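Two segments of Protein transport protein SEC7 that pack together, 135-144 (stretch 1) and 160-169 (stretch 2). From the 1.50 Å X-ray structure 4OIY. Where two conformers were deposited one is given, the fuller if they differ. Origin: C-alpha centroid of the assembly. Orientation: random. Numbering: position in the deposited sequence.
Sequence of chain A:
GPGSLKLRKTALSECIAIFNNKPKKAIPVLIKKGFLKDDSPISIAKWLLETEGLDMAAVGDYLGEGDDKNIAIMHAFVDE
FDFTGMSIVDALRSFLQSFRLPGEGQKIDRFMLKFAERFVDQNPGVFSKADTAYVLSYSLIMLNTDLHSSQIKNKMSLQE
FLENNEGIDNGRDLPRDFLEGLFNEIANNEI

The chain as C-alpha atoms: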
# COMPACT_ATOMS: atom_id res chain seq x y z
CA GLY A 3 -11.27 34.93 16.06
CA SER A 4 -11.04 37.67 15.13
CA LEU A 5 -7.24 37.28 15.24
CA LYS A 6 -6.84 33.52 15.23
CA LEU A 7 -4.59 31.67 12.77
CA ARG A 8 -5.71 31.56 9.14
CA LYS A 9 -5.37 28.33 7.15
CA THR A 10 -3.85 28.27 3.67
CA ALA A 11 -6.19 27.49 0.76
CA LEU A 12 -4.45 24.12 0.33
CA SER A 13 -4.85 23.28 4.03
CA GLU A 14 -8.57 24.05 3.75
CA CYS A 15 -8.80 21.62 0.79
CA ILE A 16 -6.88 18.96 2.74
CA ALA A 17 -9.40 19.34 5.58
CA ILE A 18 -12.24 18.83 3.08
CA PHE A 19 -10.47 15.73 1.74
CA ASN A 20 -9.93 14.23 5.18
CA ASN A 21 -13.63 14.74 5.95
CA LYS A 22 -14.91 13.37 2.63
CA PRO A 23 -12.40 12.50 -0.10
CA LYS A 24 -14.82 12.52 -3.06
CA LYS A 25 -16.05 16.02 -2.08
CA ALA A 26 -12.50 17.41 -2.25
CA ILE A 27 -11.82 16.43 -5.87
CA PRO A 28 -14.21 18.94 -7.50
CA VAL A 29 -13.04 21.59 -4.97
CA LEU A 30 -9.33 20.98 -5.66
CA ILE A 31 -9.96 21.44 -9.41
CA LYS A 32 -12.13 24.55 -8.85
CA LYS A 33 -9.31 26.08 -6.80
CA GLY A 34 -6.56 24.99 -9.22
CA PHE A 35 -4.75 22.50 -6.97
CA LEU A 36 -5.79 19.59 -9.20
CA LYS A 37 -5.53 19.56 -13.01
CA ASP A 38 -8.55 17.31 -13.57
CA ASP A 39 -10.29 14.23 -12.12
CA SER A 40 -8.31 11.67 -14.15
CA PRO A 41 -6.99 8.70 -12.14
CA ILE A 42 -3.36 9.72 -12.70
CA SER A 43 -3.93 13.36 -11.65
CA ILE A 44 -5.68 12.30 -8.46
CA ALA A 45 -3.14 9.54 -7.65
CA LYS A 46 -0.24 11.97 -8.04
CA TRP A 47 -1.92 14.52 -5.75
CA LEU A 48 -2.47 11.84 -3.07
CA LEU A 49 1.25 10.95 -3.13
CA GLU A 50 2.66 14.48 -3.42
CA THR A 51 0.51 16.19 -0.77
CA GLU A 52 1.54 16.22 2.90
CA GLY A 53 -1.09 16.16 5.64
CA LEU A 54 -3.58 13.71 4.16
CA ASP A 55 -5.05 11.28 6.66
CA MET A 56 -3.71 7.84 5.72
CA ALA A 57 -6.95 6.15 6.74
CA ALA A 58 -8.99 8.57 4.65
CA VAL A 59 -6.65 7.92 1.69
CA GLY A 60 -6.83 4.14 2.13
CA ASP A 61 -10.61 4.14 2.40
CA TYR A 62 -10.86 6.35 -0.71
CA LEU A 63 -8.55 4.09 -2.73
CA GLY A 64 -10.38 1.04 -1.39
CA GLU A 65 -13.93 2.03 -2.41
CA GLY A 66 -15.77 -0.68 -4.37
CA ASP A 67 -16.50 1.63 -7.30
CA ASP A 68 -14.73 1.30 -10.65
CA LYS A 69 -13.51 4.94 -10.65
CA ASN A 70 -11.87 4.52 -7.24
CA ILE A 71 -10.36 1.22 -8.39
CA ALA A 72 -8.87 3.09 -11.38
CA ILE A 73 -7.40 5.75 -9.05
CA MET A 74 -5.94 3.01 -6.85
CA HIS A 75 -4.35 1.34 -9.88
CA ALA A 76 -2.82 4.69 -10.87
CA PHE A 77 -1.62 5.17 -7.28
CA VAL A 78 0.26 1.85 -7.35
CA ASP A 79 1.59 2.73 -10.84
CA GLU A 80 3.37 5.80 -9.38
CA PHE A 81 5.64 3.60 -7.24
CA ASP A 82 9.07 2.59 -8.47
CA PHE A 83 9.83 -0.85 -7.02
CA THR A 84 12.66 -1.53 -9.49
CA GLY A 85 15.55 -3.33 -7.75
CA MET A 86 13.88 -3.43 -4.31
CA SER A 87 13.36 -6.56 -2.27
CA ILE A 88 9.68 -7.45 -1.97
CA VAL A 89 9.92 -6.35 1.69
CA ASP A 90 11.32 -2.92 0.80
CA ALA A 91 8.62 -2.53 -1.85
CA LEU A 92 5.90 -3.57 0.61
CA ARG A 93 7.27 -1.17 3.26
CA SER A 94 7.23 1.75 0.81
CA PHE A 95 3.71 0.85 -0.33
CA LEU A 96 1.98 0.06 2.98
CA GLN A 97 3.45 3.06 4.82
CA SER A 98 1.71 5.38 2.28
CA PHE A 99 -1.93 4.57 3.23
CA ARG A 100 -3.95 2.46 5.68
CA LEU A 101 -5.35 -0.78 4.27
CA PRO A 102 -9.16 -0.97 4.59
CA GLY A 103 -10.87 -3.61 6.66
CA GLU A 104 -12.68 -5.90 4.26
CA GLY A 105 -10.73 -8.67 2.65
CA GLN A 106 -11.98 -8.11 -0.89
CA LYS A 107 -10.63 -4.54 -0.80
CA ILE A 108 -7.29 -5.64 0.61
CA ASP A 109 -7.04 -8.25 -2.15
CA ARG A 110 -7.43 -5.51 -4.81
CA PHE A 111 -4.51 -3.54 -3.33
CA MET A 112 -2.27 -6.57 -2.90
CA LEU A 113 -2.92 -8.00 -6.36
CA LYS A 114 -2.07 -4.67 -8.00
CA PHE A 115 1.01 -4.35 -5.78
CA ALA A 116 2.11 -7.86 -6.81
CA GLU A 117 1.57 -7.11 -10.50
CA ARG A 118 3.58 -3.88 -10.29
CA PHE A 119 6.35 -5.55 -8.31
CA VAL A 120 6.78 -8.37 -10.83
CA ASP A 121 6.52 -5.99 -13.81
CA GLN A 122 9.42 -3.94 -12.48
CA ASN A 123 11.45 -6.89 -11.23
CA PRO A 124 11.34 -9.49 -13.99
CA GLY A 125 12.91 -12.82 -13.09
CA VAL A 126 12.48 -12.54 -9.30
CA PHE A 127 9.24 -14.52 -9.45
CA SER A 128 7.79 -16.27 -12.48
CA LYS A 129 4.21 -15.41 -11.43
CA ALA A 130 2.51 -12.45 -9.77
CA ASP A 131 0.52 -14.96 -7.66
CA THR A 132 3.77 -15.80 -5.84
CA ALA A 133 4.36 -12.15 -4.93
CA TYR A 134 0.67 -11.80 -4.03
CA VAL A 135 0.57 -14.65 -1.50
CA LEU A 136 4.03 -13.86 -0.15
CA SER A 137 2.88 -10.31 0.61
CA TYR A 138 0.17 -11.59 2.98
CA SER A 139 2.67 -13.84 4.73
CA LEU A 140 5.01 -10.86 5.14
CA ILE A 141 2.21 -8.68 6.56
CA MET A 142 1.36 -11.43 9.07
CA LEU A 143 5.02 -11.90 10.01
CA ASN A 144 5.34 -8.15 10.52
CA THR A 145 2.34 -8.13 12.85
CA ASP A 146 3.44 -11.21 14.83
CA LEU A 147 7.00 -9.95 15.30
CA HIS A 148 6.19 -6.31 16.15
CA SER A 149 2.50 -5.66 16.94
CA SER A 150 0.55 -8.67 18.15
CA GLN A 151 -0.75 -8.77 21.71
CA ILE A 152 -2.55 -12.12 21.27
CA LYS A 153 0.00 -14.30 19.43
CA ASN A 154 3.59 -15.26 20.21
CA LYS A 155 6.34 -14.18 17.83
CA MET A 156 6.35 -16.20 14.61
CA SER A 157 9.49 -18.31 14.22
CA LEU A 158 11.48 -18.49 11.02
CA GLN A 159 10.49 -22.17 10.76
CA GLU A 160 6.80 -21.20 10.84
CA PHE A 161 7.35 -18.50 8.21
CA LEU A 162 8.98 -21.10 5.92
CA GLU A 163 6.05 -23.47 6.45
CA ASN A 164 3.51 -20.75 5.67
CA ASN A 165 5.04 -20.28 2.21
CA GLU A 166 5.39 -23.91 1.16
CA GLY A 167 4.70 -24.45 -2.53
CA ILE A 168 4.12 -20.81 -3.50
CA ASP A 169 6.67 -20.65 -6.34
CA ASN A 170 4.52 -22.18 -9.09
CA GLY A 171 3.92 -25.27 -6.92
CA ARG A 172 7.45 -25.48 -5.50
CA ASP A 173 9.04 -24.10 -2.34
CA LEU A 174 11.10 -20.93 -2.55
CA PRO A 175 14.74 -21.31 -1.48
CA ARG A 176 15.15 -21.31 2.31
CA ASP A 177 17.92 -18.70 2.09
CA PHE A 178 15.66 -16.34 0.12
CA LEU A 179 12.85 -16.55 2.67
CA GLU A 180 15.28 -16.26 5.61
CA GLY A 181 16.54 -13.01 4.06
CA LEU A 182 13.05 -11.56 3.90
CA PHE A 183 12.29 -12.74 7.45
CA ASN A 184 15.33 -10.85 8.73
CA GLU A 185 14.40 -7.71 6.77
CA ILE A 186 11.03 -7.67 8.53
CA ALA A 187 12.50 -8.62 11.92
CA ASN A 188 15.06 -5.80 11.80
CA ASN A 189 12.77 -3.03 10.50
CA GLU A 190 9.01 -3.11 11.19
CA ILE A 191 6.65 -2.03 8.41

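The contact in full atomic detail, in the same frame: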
# COMPACT_ATOMS: atom_id res chain seq x y z
N VAL A 135 0.72 -13.88 -2.74
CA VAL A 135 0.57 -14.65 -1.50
C VAL A 135 1.69 -14.37 -0.51
O VAL A 135 1.46 -14.36 0.70
CB VAL A 135 0.42 -16.17 -1.74
CG1 VAL A 135 -0.79 -16.46 -2.60
CG2 VAL A 135 1.69 -16.77 -2.31
N LEU A 136 2.90 -14.15 -1.02
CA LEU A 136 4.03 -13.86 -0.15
C LEU A 136 3.80 -12.56 0.61
O LEU A 136 4.17 -12.45 1.77
CB LEU A 136 5.32 -13.79 -0.96
CG LEU A 136 6.61 -13.52 -0.18
CD1 LEU A 136 6.79 -14.52 0.94
CD2 LEU A 136 7.80 -13.56 -1.13
N SER A 137 3.15 -11.59 -0.03
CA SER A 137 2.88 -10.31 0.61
C SER A 137 2.00 -10.46 1.85
O SER A 137 2.24 -9.81 2.85
CB SER A 137 2.25 -9.33 -0.38
OG SER A 137 3.16 -9.03 -1.41
N TYR A 138 0.99 -11.33 1.79
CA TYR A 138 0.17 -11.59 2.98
C TYR A 138 0.96 -12.25 4.10
O TYR A 138 0.79 -11.92 5.27
CB TYR A 138 -1.05 -12.46 2.66
CG TYR A 138 -2.09 -11.70 1.89
CD1 TYR A 138 -3.07 -10.97 2.54
CD2 TYR A 138 -2.08 -11.70 0.50
CE1 TYR A 138 -4.01 -10.25 1.83
CE2 TYR A 138 -3.02 -11.01 -0.21
CZ TYR A 138 -3.98 -10.28 0.45
OH TYR A 138 -4.91 -9.58 -0.27
N SER A 139 1.85 -13.17 3.73
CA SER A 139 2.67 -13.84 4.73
C SER A 139 3.62 -12.84 5.40
O SER A 139 3.88 -12.94 6.59
CB SER A 139 3.45 -14.98 4.08
OG SER A 139 4.22 -15.66 5.03
N LEU A 140 4.12 -11.89 4.62
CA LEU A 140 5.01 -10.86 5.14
C LEU A 140 4.26 -9.90 6.05
O LEU A 140 4.80 -9.49 7.07
CB LEU A 140 5.69 -10.10 4.00
CG LEU A 140 6.72 -10.91 3.21
CD1 LEU A 140 7.11 -10.22 1.92
CD2 LEU A 140 7.95 -11.19 4.07
N ILE A 141 3.03 -9.55 5.69
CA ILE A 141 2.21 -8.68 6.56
C ILE A 141 1.94 -9.38 7.89
O ILE A 141 2.04 -8.77 8.96
CB ILE A 141 0.88 -8.29 5.88
CG1 ILE A 141 1.15 -7.30 4.74
CG2 ILE A 141 -0.08 -7.68 6.89
CD1 ILE A 141 -0.01 -7.14 3.79
N MET A 142 1.63 -10.67 7.84
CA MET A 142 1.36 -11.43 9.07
C MET A 142 2.61 -11.56 9.93
O MET A 142 2.54 -11.45 11.15
CB MET A 142 0.83 -12.82 8.74
CG MET A 142 0.56 -13.65 9.98
SD MET A 142 -0.31 -15.17 9.63
CE MET A 142 0.79 -16.11 8.60
N LEU A 143 3.75 -11.79 9.29
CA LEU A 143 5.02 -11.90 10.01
C LEU A 143 5.30 -10.59 10.71
O LEU A 143 5.69 -10.56 11.87
CB LEU A 143 6.15 -12.23 9.04
CG LEU A 143 7.55 -12.23 9.66
CD1 LEU A 143 7.71 -13.33 10.70
CD2 LEU A 143 8.61 -12.36 8.58
N ASN A 144 5.09 -9.49 9.98
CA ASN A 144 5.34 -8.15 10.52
C ASN A 144 4.52 -7.90 11.77
O ASN A 144 5.04 -7.41 12.77
CB ASN A 144 5.00 -7.09 9.47
CG ASN A 144 5.39 -5.70 9.91
OD1 ASN A 144 6.58 -5.42 10.11
ND2 ASN A 144 4.41 -4.83 10.06
N GLU A 160 8.21 -21.38 11.15
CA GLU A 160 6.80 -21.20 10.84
C GLU A 160 6.59 -20.37 9.58
O GLU A 160 5.71 -20.66 8.77
CB GLU A 160 6.06 -20.59 12.03
CG GLU A 160 5.81 -21.61 13.13
CD GLU A 160 5.43 -20.99 14.46
OE1 GLU A 160 5.58 -19.76 14.63
OE2 GLU A 160 4.98 -21.75 15.34
N PHE A 161 7.41 -19.34 9.40
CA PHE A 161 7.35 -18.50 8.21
C PHE A 161 7.66 -19.32 6.94
O PHE A 161 6.98 -19.18 5.93
CB PHE A 161 8.30 -17.32 8.37
CG PHE A 161 8.32 -16.40 7.18
CD1 PHE A 161 7.20 -15.66 6.84
CD2 PHE A 161 9.47 -16.27 6.42
CE1 PHE A 161 7.22 -14.80 5.75
CE2 PHE A 161 9.49 -15.42 5.33
CZ PHE A 161 8.37 -14.70 4.99
N LEU A 162 8.67 -20.18 7.01
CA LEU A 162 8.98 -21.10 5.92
C LEU A 162 7.80 -22.01 5.61
O LEU A 162 7.43 -22.17 4.44
CB LEU A 162 10.21 -21.95 6.24
CG LEU A 162 11.51 -21.19 6.51
CD1 LEU A 162 12.58 -22.17 6.93
CD2 LEU A 162 11.96 -20.35 5.32
N GLU A 163 7.20 -22.58 6.64
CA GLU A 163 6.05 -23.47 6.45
C GLU A 163 4.87 -22.77 5.77
O GLU A 163 4.21 -23.34 4.90
CB GLU A 163 5.60 -24.05 7.79
CG GLU A 163 6.58 -25.03 8.39
CD GLU A 163 6.24 -25.40 9.82
OE1 GLU A 163 5.10 -25.13 10.25
OE2 GLU A 163 7.12 -25.96 10.51
N ASN A 164 4.63 -21.53 6.17
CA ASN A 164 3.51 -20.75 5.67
C ASN A 164 3.61 -20.44 4.17
O ASN A 164 2.61 -20.12 3.53
CB ASN A 164 3.37 -19.45 6.47
CG ASN A 164 2.84 -19.68 7.87
OD1 ASN A 164 2.34 -20.76 8.20
ND2 ASN A 164 2.94 -18.65 8.71
N ASN A 165 4.81 -20.55 3.62
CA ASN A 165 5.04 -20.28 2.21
C ASN A 165 5.38 -21.51 1.38
O ASN A 165 5.83 -21.38 0.24
CB ASN A 165 6.12 -19.22 2.08
CG ASN A 165 5.64 -17.87 2.57
OD1 ASN A 165 4.77 -17.27 1.95
ND2 ASN A 165 6.17 -17.41 3.70
N GLU A 166 5.14 -22.69 1.92
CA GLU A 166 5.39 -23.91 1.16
C GLU A 166 4.62 -23.89 -0.16
O GLU A 166 3.44 -23.52 -0.20
CB GLU A 166 5.02 -25.15 1.98
CG GLU A 166 6.05 -25.49 3.03
CD GLU A 166 5.68 -26.70 3.87
OE1 GLU A 166 4.67 -27.39 3.57
OE2 GLU A 166 6.41 -26.96 4.85
N GLY A 167 5.31 -24.25 -1.23
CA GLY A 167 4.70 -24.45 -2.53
C GLY A 167 4.34 -23.22 -3.35
O GLY A 167 3.79 -23.37 -4.44
N ILE A 168 4.65 -22.02 -2.87
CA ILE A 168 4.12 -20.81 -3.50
C ILE A 168 4.79 -20.40 -4.80
O ILE A 168 4.25 -19.57 -5.53
CB ILE A 168 4.04 -19.60 -2.54
CG1 ILE A 168 5.44 -19.06 -2.17
CG2 ILE A 168 3.22 -19.96 -1.30
CD1 ILE A 168 5.40 -17.69 -1.52
N ASP A 169 5.96 -20.97 -5.10
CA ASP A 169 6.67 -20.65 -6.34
C ASP A 169 6.25 -21.60 -7.45
O ASP A 169 6.96 -22.55 -7.77
CB ASP A 169 8.18 -20.69 -6.13
CG ASP A 169 8.96 -20.25 -7.36
OD1 ASP A 169 8.42 -19.46 -8.18
OD2 ASP A 169 10.11 -20.70 -7.53

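The most unusual feature of this contact is a single amide group, that of N165, which ties the two segments together. Its ND2 donates to OG of S139 at 2.9 Å and also to the backbone O of F161, one turn back in its own segment, at 3.0 Å. An amide nitrogen carries two hydrogens, so asparagine can serve two acceptors at once, here joining the helix of the first segment to the second segment. S139 suits the meeting point because its side chain is short: CB points toward the other segment, and the t rotamer places OG 3.2 Å from CE1 of F161 as well as within reach of the amide.

F161 is the knob of the contact, its side chain seated among L136, S139, L140 and L143. CD2 of L143 lies 4.0 Å from the centroid of the F161 ring, 14° off the ring normal, a CH-pi contact over one face. CD2 of L140 approaches CZ of F161 to 3.7 Å; its CB points sideways, but the leucine is long enough for its end to come nearer. A flat, wide aromatic ring fills such a pocket well; the two helices run roughly antiparallel (156°), their axes 10.6 Å apart at closest approach, and the ring lies between them.

From N165 to I168 the chain makes a type II beta turn. G167 has phi 78°, a value that favors glycine, and the turn returns the chain to the first helix. There I168 sets its branched side chain against two residues: its CG2 meets CG2 of V135 at 3.7 Å, and its CD1 lies 3.9 Å from CB of L136. At the more exposed margin, CE of M142 comes within 3.3 Å of ND2 of N164, a contact for which the long, flexible methionine has the reach.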